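Local coordinates for protein putative branched-chain amino acid aminotransferase IlvE (Streptococcus mutans, PDB 4DQN) that probably uses pyridoxal 5'-phosphate to transfer amino groups between leucine, isoleucine or valine and 2-oxoglutarate, a step in branched-chain amino acid biosynthesis, at residues N169-D174 with H204-S209; D177-H182 with G190-A195; F239-S244 with S255-A260. One frame throughout, in Å; residues are numbered along the deposited sequence.

Following the chain from the N terminus, the first partner met is strand 168-172, whose contact with the residues just after helix 190-205 is interaction 1; it closes a loop of 29 residues. Interaction 2 is nested inside that loop: the connection leaving the strand, at 177-182, folds back on the first turns of the same helix. The two contacts thus lie at the start of that helix and just beyond its end, with centres about 18 Å apart. Interaction 3 comes later, in series with the others, and closes a loop of ten residues between strand 238-241 and helix 251-262. Interactions 1 and 3 each involve a strand of the same mixed sheet, with centres about 24 Å apart, and each belongs to its own beta-alpha-beta unit.

Interaction 1 of 3, residues N169-D174 with H204-S209; sequences NFLIQD and HERQFS
In the beta-alpha-beta unit made by strand 168-172, helix 190-205 and strand 211-214, Phe-208 follows the helix and lays its ring on the first strand. Its CG, anti to the carbonyl carbon (chi1 -65°), comes 3.7 Å from Leu-171 CB. That CB sits over one ring face, 4.0 Å from the centroid and offset toward the rim, a CH-pi contact. Asn-169 CB approaches the ring at CD1 and CE1, 3.8 Å from Phe-208 CD1. One residue on, the backbone itself is tied: Ser-209 N donates to Asn-169 O over 3.0 Å, nearly straight at the hydrogen (165°). Ser-209 CB then lies over the face of the Phe-170 ring, 4.1 Å from its centroid. A water bridges the segments, accepting from Asn-169 ND2 at 2.8 Å and donating to Gln-207 O; the other end of that amide, OD1, is bonded to Gly-298 N. Leu-171 CD2 comes over one face of the Arg-206 guanidinium, 4.1 Å from NH1. The Gln-173 side chain crosses that of Arg-206 at about a right angle, its amide plane turned 78° from the guanidinium and its NE2 held by Asp-175. The turn bringing Phe-208 round is a Schellman motif with Gln-207, at positive phi, as C-prime residue; here it ends the helix of a beta-alpha-beta crossover, whose two strands run parallel and side by side in the mixed sheet.

Interaction 2 of 3, residues D177-H182 with G190-A195; sequences DRAAPH and GGNYAA
Arg-178 reaches from the loop across the first turns of helix 190-205, toward Asn-192 and Tyr-193. Its CB starts 3.9 Å from Asn-192 O. The first torsion (67°) sets CG between the backbone N and the carbonyl carbon. NE has a long, weak ion pair with Glu-224. CZ stands over the Tyr-193 ring, 4.9 Å from its centroid and only 6° off the normal, a cation-pi contact; NH1 lies above the ring centre and also comes 3.9 Å from Asn-192 CB. The carbonyl oxygen Asn-192 O lies over the centre of one guanidinium face. The backbone of Arg-178 is engaged too: Arg-178 O meets the C-H of Asn-192 CA, 3.5 Å away. It also accepts from a water that donates to Asn-192 OD1 at 2.6 Å, while Asn-192 ND2 is bonded to Thr-184 O. A second water lies between Asp-177 O and Ala-195 O, and Ala-195 CB packs 3.8 Å from Asp-177 O. Arg-178 points the edge of its guanidinium at the face of a ring whose hydroxyl is bonded to Lys-188 NZ, the predicted cofactor lysine, here without cofactor. The loop packs on the start of helix 190-205 and itself forms part of the dimer interface, where Asp-177 OD2 accepts from His-182 N of the second subunit, while Arg-178 also touches Ser-227, just before strand 228-234.

Interaction 3 of 3, residues F239-S244 with S255-A260; sequences FITPLS and SLLYLA
Phe-239 and Thr-241 on the strand meet Leu-256, Leu-257 and Ala-260 on the helix through apolar contacts throughout, with no hydrogen bond passing between the segments. The aromatic contacts centre on Phe-239. Its CG is anti to the backbone N (chi1 -177°), and Leu-256, Leu-257 and Ala-260 approach the ring obliquely. CZ lies 3.8 Å from Leu-256 CB; farther round the rim, Phe-239 CD1 is 3.4 Å from Leu-257 CD1, a short contact, but the strained torsions of Leu-257 make its exact placing doubtful. The side chains of Leu-256 and Leu-257 each cross that of Phe-239 at about a right angle. The ring lies nearly parallel to that of Phe-231, and Leu-321 of helix 316-329 also touches it.

Among the aliphatic contacts, Phe-239 CB faces Ala-260 CB at 4.1 Å, and Thr-241 CG2 meets Leu-257 CD2 at 4.0 Å. The hydroxyl of this threonine bonds to Phe-230 O on the adjoining strand, leaving the methyl as the group that meets the helix. The side chain of Leu-257 also touches Ala-268 and Glu-270. The axes of strand 239-241 and helix 255-260 run nearly antiparallel, 162° apart, and approach to 9.5 Å. Helix 251-262 packs on this part of the mixed sheet as the helical connection of a beta-alpha-beta unit, in which strand 238-241 pairs in parallel with strand 267-270.

Interaction 1 of 3, residues N169-D174 with H204-S209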
# COMPACT_ATOMS: atom_id res chain seq x y z
N ASN A 169 -18.49 19.39 -5.96
CA ASN A 169 -17.95 19.92 -4.72
C ASN A 169 -17.02 18.92 -4.04
O ASN A 169 -17.22 17.71 -4.14
CB ASN A 169 -19.09 20.32 -3.76
CG ASN A 169 -20.05 21.33 -4.38
OD1 ASN A 169 -19.62 22.31 -4.99
ND2 ASN A 169 -21.35 21.08 -4.24
N PHE A 170 -16.01 19.44 -3.34
CA PHE A 170 -15.00 18.60 -2.71
C PHE A 170 -14.81 19.00 -1.27
O PHE A 170 -15.10 20.15 -0.90
CB PHE A 170 -13.68 18.71 -3.46
CG PHE A 170 -13.72 18.10 -4.83
CD1 PHE A 170 -13.35 16.77 -5.02
CD2 PHE A 170 -14.16 18.84 -5.91
CE1 PHE A 170 -13.40 16.20 -6.28
CE2 PHE A 170 -14.21 18.28 -7.17
CZ PHE A 170 -13.83 16.96 -7.36
N LEU A 171 -14.30 18.07 -0.47
CA LEU A 171 -14.16 18.26 0.98
C LEU A 171 -12.69 18.20 1.43
O LEU A 171 -11.98 17.25 1.11
CB LEU A 171 -14.96 17.18 1.73
CG LEU A 171 -14.72 17.06 3.24
CD1 LEU A 171 -15.29 18.28 3.96
CD2 LEU A 171 -15.32 15.77 3.81
N ILE A 172 -12.22 19.22 2.14
CA ILE A 172 -10.93 19.11 2.83
C ILE A 172 -11.15 18.53 4.23
O ILE A 172 -11.82 19.15 5.05
CB ILE A 172 -10.24 20.47 2.95
CG1 ILE A 172 -9.97 21.04 1.55
CG2 ILE A 172 -8.93 20.33 3.73
CD1 ILE A 172 -9.41 22.45 1.55
N GLN A 173 -10.60 17.34 4.49
CA GLN A 173 -10.83 16.65 5.77
C GLN A 173 -9.48 16.32 6.40
O GLN A 173 -8.86 15.32 6.04
CB GLN A 173 -11.69 15.39 5.56
CG GLN A 173 -12.12 14.66 6.86
CD GLN A 173 -13.12 15.46 7.68
OE1 GLN A 173 -13.90 16.25 7.15
NE2 GLN A 173 -13.11 15.25 9.00
N ASP A 174 -9.06 17.15 7.35
CA ASP A 174 -7.67 17.16 7.82
C ASP A 174 -7.19 15.97 8.65
O ASP A 174 -5.99 15.84 8.90
CB ASP A 174 -7.38 18.47 8.57
CG ASP A 174 -7.29 19.65 7.64
OD1 ASP A 174 -6.32 19.68 6.86
OD2 ASP A 174 -8.17 20.54 7.68
N HIS A 204 -17.98 11.00 0.38
CA HIS A 204 -19.18 10.56 -0.35
C HIS A 204 -20.44 10.63 0.50
O HIS A 204 -21.49 11.08 0.04
CB HIS A 204 -18.97 9.15 -0.91
CG HIS A 204 -17.79 9.02 -1.83
ND1 HIS A 204 -17.21 7.81 -2.14
CD2 HIS A 204 -17.07 9.96 -2.49
CE1 HIS A 204 -16.19 8.01 -2.96
NE2 HIS A 204 -16.08 9.30 -3.19
N GLU A 205 -20.35 10.19 1.76
CA GLU A 205 -21.51 10.21 2.66
C GLU A 205 -21.96 11.61 3.06
O GLU A 205 -23.06 11.78 3.59
CB GLU A 205 -21.24 9.34 3.88
CG GLU A 205 -21.65 7.89 3.65
CD GLU A 205 -21.04 6.92 4.62
OE1 GLU A 205 -20.47 7.36 5.66
OE2 GLU A 205 -21.13 5.70 4.34
N ARG A 206 -21.12 12.61 2.83
CA ARG A 206 -21.51 14.01 3.03
C ARG A 206 -21.84 14.66 1.70
O ARG A 206 -21.95 15.89 1.60
CB ARG A 206 -20.40 14.79 3.74
CG ARG A 206 -20.15 14.35 5.16
CD ARG A 206 -19.18 15.30 5.81
NE ARG A 206 -18.37 14.65 6.83
CZ ARG A 206 -17.43 15.28 7.53
NH1 ARG A 206 -17.21 16.58 7.31
NH2 ARG A 206 -16.72 14.63 8.45
N GLN A 207 -21.98 13.81 0.68
CA GLN A 207 -22.32 14.23 -0.68
C GLN A 207 -21.26 15.08 -1.38
O GLN A 207 -21.58 15.93 -2.22
CB GLN A 207 -23.70 14.90 -0.72
CG GLN A 207 -24.82 13.99 -0.23
CD GLN A 207 -26.19 14.63 -0.38
OE1 GLN A 207 -26.30 15.78 -0.81
NE2 GLN A 207 -27.23 13.89 -0.02
N PHE A 208 -20.00 14.84 -1.04
CA PHE A 208 -18.90 15.41 -1.81
C PHE A 208 -18.34 14.35 -2.76
O PHE A 208 -18.42 13.15 -2.49
CB PHE A 208 -17.81 15.95 -0.89
CG PHE A 208 -18.25 17.12 -0.05
CD1 PHE A 208 -18.28 18.40 -0.59
CD2 PHE A 208 -18.66 16.94 1.27
CE1 PHE A 208 -18.70 19.48 0.17
CE2 PHE A 208 -19.08 18.02 2.04
CZ PHE A 208 -19.10 19.29 1.49
N SER A 209 -17.76 14.80 -3.87
CA SER A 209 -17.18 13.90 -4.87
C SER A 209 -15.98 13.14 -4.31
O SER A 209 -15.85 11.94 -4.51
CB SER A 209 -16.73 14.70 -6.09
OG SER A 209 -17.84 15.28 -6.74
O HOH W 1 -22.01 18.79 -2.76

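Interaction 2 of 3, residues D177-H182 with G190-A195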
# COMPACT_ATOMS: atom_id res chain seq x y z
N ASP A 177 -4.58 11.31 5.74
CA ASP A 177 -3.54 11.54 4.74
C ASP A 177 -3.53 10.38 3.76
O ASP A 177 -3.66 9.22 4.16
CB ASP A 177 -2.15 11.64 5.40
CG ASP A 177 -2.05 12.77 6.42
OD1 ASP A 177 -2.50 13.90 6.13
OD2 ASP A 177 -1.49 12.51 7.52
N ARG A 178 -3.37 10.67 2.47
CA ARG A 178 -3.21 9.58 1.51
C ARG A 178 -1.74 9.14 1.43
O ARG A 178 -1.44 8.04 0.96
CB ARG A 178 -3.78 9.93 0.13
CG ARG A 178 -3.05 11.01 -0.62
CD ARG A 178 -3.04 10.66 -2.11
NE ARG A 178 -4.36 10.21 -2.56
CZ ARG A 178 -4.56 9.36 -3.57
NH1 ARG A 178 -3.53 8.87 -4.25
NH2 ARG A 178 -5.80 9.01 -3.91
N ALA A 179 -0.84 10.00 1.90
CA ALA A 179 0.59 9.71 1.87
C ALA A 179 1.37 10.44 2.97
O ALA A 179 0.94 11.49 3.45
CB ALA A 179 1.17 10.05 0.51
N ALA A 180 2.51 9.86 3.34
CA ALA A 180 3.42 10.45 4.33
C ALA A 180 4.29 11.51 3.67
O ALA A 180 4.42 11.52 2.44
CB ALA A 180 4.29 9.35 4.92
N PRO A 181 4.91 12.41 4.48
CA PRO A 181 5.83 13.40 3.89
C PRO A 181 7.00 12.77 3.13
O PRO A 181 7.38 13.27 2.06
CB PRO A 181 6.35 14.17 5.12
CG PRO A 181 5.23 14.05 6.13
CD PRO A 181 4.66 12.66 5.91
N HIS A 182 7.56 11.69 3.67
CA HIS A 182 8.60 10.93 2.97
C HIS A 182 8.15 9.50 2.70
O HIS A 182 8.91 8.54 2.92
CB HIS A 182 9.89 10.93 3.79
CG HIS A 182 10.48 12.29 3.99
ND1 HIS A 182 10.93 12.73 5.22
CD2 HIS A 182 10.70 13.31 3.12
CE1 HIS A 182 11.39 13.97 5.10
NE2 HIS A 182 11.27 14.34 3.84
N GLY A 190 -0.56 1.13 -5.05
CA GLY A 190 -1.77 0.79 -4.31
C GLY A 190 -1.85 1.32 -2.89
O GLY A 190 -2.95 1.64 -2.41
N GLY A 191 -0.71 1.41 -2.20
CA GLY A 191 -0.72 1.83 -0.81
C GLY A 191 -1.36 3.20 -0.60
O GLY A 191 -2.07 3.43 0.39
N ASN A 192 -1.10 4.12 -1.53
CA ASN A 192 -1.67 5.47 -1.45
C ASN A 192 -3.17 5.40 -1.60
O ASN A 192 -3.90 6.16 -0.96
CB ASN A 192 -1.10 6.37 -2.55
CG ASN A 192 0.41 6.49 -2.51
OD1 ASN A 192 1.03 6.19 -1.48
ND2 ASN A 192 1.00 6.93 -3.62
N TYR A 193 -3.64 4.51 -2.47
CA TYR A 193 -5.07 4.41 -2.74
C TYR A 193 -5.82 3.74 -1.60
O TYR A 193 -6.94 4.15 -1.26
CB TYR A 193 -5.31 3.70 -4.07
CG TYR A 193 -4.94 4.55 -5.27
CD1 TYR A 193 -3.62 4.67 -5.69
CD2 TYR A 193 -5.92 5.23 -5.99
CE1 TYR A 193 -3.28 5.45 -6.78
CE2 TYR A 193 -5.58 6.01 -7.10
CZ TYR A 193 -4.26 6.11 -7.48
OH TYR A 193 -3.90 6.88 -8.58
N ALA A 194 -5.21 2.72 -1.00
CA ALA A 194 -5.81 2.07 0.17
C ALA A 194 -6.09 3.07 1.30
O ALA A 194 -7.15 3.04 1.94
CB ALA A 194 -4.89 0.93 0.69
N ALA A 195 -5.12 3.95 1.54
CA ALA A 195 -5.27 4.98 2.55
C ALA A 195 -6.43 5.93 2.22
O ALA A 195 -7.04 6.51 3.13
CB ALA A 195 -3.97 5.76 2.71
O HOH W 2 -6.02 8.01 5.15
O HOH W 3 0.88 5.95 1.08

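Interaction 3 of 3, residues F239-S244 with S255-A260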
# COMPACT_ATOMS: atom_id res chain seq x y z
N PHE A 239 -1.85 30.18 -14.23
CA PHE A 239 -2.19 28.80 -13.94
C PHE A 239 -1.26 28.33 -12.84
O PHE A 239 -0.03 28.33 -13.01
CB PHE A 239 -1.99 27.95 -15.20
CG PHE A 239 -2.37 26.50 -15.05
CD1 PHE A 239 -1.47 25.58 -14.54
CD2 PHE A 239 -3.62 26.06 -15.47
CE1 PHE A 239 -1.81 24.24 -14.42
CE2 PHE A 239 -3.97 24.72 -15.35
CZ PHE A 239 -3.06 23.81 -14.83
N ILE A 240 -1.82 27.92 -11.70
CA ILE A 240 -1.00 27.48 -10.58
C ILE A 240 -1.43 26.09 -10.08
O ILE A 240 -2.61 25.83 -9.84
CB ILE A 240 -1.01 28.50 -9.41
CG1 ILE A 240 -0.59 29.89 -9.92
CG2 ILE A 240 -0.08 28.04 -8.31
CD1 ILE A 240 -0.56 30.96 -8.83
N THR A 241 -0.46 25.19 -9.97
CA THR A 241 -0.74 23.83 -9.50
C THR A 241 0.25 23.50 -8.39
O THR A 241 1.40 23.95 -8.44
CB THR A 241 -0.64 22.81 -10.67
OG1 THR A 241 -1.06 21.50 -10.24
CG2 THR A 241 0.78 22.73 -11.20
N PRO A 242 -0.19 22.75 -7.36
CA PRO A 242 0.68 22.41 -6.24
C PRO A 242 1.93 21.62 -6.64
O PRO A 242 1.90 20.75 -7.52
CB PRO A 242 -0.21 21.52 -5.36
CG PRO A 242 -1.59 22.01 -5.65
CD PRO A 242 -1.58 22.33 -7.13
N LEU A 243 3.04 21.95 -5.99
CA LEU A 243 4.25 21.17 -6.12
C LEU A 243 4.70 20.65 -4.75
O LEU A 243 5.08 21.42 -3.87
CB LEU A 243 5.36 22.02 -6.73
CG LEU A 243 6.74 21.37 -6.80
CD1 LEU A 243 6.68 19.95 -7.40
CD2 LEU A 243 7.66 22.27 -7.61
N SER A 244 4.67 19.34 -4.59
CA SER A 244 5.20 18.71 -3.39
C SER A 244 5.82 17.39 -3.78
O SER A 244 5.42 16.80 -4.79
CB SER A 244 4.09 18.49 -2.36
OG SER A 244 4.30 17.29 -1.62
N SER A 255 0.70 18.51 -19.11
CA SER A 255 0.10 18.90 -20.39
C SER A 255 -0.64 20.25 -20.29
O SER A 255 -0.53 21.08 -21.20
CB SER A 255 -0.85 17.80 -20.87
OG SER A 255 -0.13 16.60 -21.06
N LEU A 256 -1.38 20.45 -19.20
CA LEU A 256 -2.13 21.69 -18.99
C LEU A 256 -1.18 22.86 -18.74
O LEU A 256 -1.39 23.96 -19.27
CB LEU A 256 -3.12 21.54 -17.82
CG LEU A 256 -4.36 20.70 -18.17
CD1 LEU A 256 -5.29 20.54 -16.99
CD2 LEU A 256 -5.11 21.32 -19.36
N LEU A 257 -0.15 22.62 -17.94
CA LEU A 257 0.94 23.58 -17.74
C LEU A 257 1.49 24.04 -19.08
O LEU A 257 1.68 25.24 -19.32
CB LEU A 257 2.07 22.88 -16.98
CG LEU A 257 2.55 23.34 -15.60
CD1 LEU A 257 1.66 24.38 -14.96
CD2 LEU A 257 2.71 22.12 -14.69
N TYR A 258 1.77 23.06 -19.93
CA TYR A 258 2.35 23.30 -21.24
C TYR A 258 1.39 24.10 -22.11
O TYR A 258 1.78 25.13 -22.67
CB TYR A 258 2.67 21.95 -21.90
CG TYR A 258 3.42 22.05 -23.20
CD1 TYR A 258 2.78 22.38 -24.39
CD2 TYR A 258 4.78 21.78 -23.25
CE1 TYR A 258 3.47 22.46 -25.58
CE2 TYR A 258 5.48 21.86 -24.44
CZ TYR A 258 4.82 22.20 -25.60
OH TYR A 258 5.52 22.26 -26.78
N LEU A 259 0.15 23.66 -22.23
CA LEU A 259 -0.81 24.32 -23.11
C LEU A 259 -1.16 25.72 -22.62
O LEU A 259 -1.25 26.65 -23.42
CB LEU A 259 -2.08 23.48 -23.30
CG LEU A 259 -1.85 22.11 -23.92
CD1 LEU A 259 -3.14 21.30 -23.98
CD2 LEU A 259 -1.23 22.25 -25.32
N ALA A 260 -1.34 25.88 -21.31
CA ALA A 260 -1.61 27.20 -20.74
C ALA A 260 -0.58 28.23 -21.20
O ALA A 260 -0.92 29.35 -21.60
CB ALA A 260 -1.65 27.13 -19.22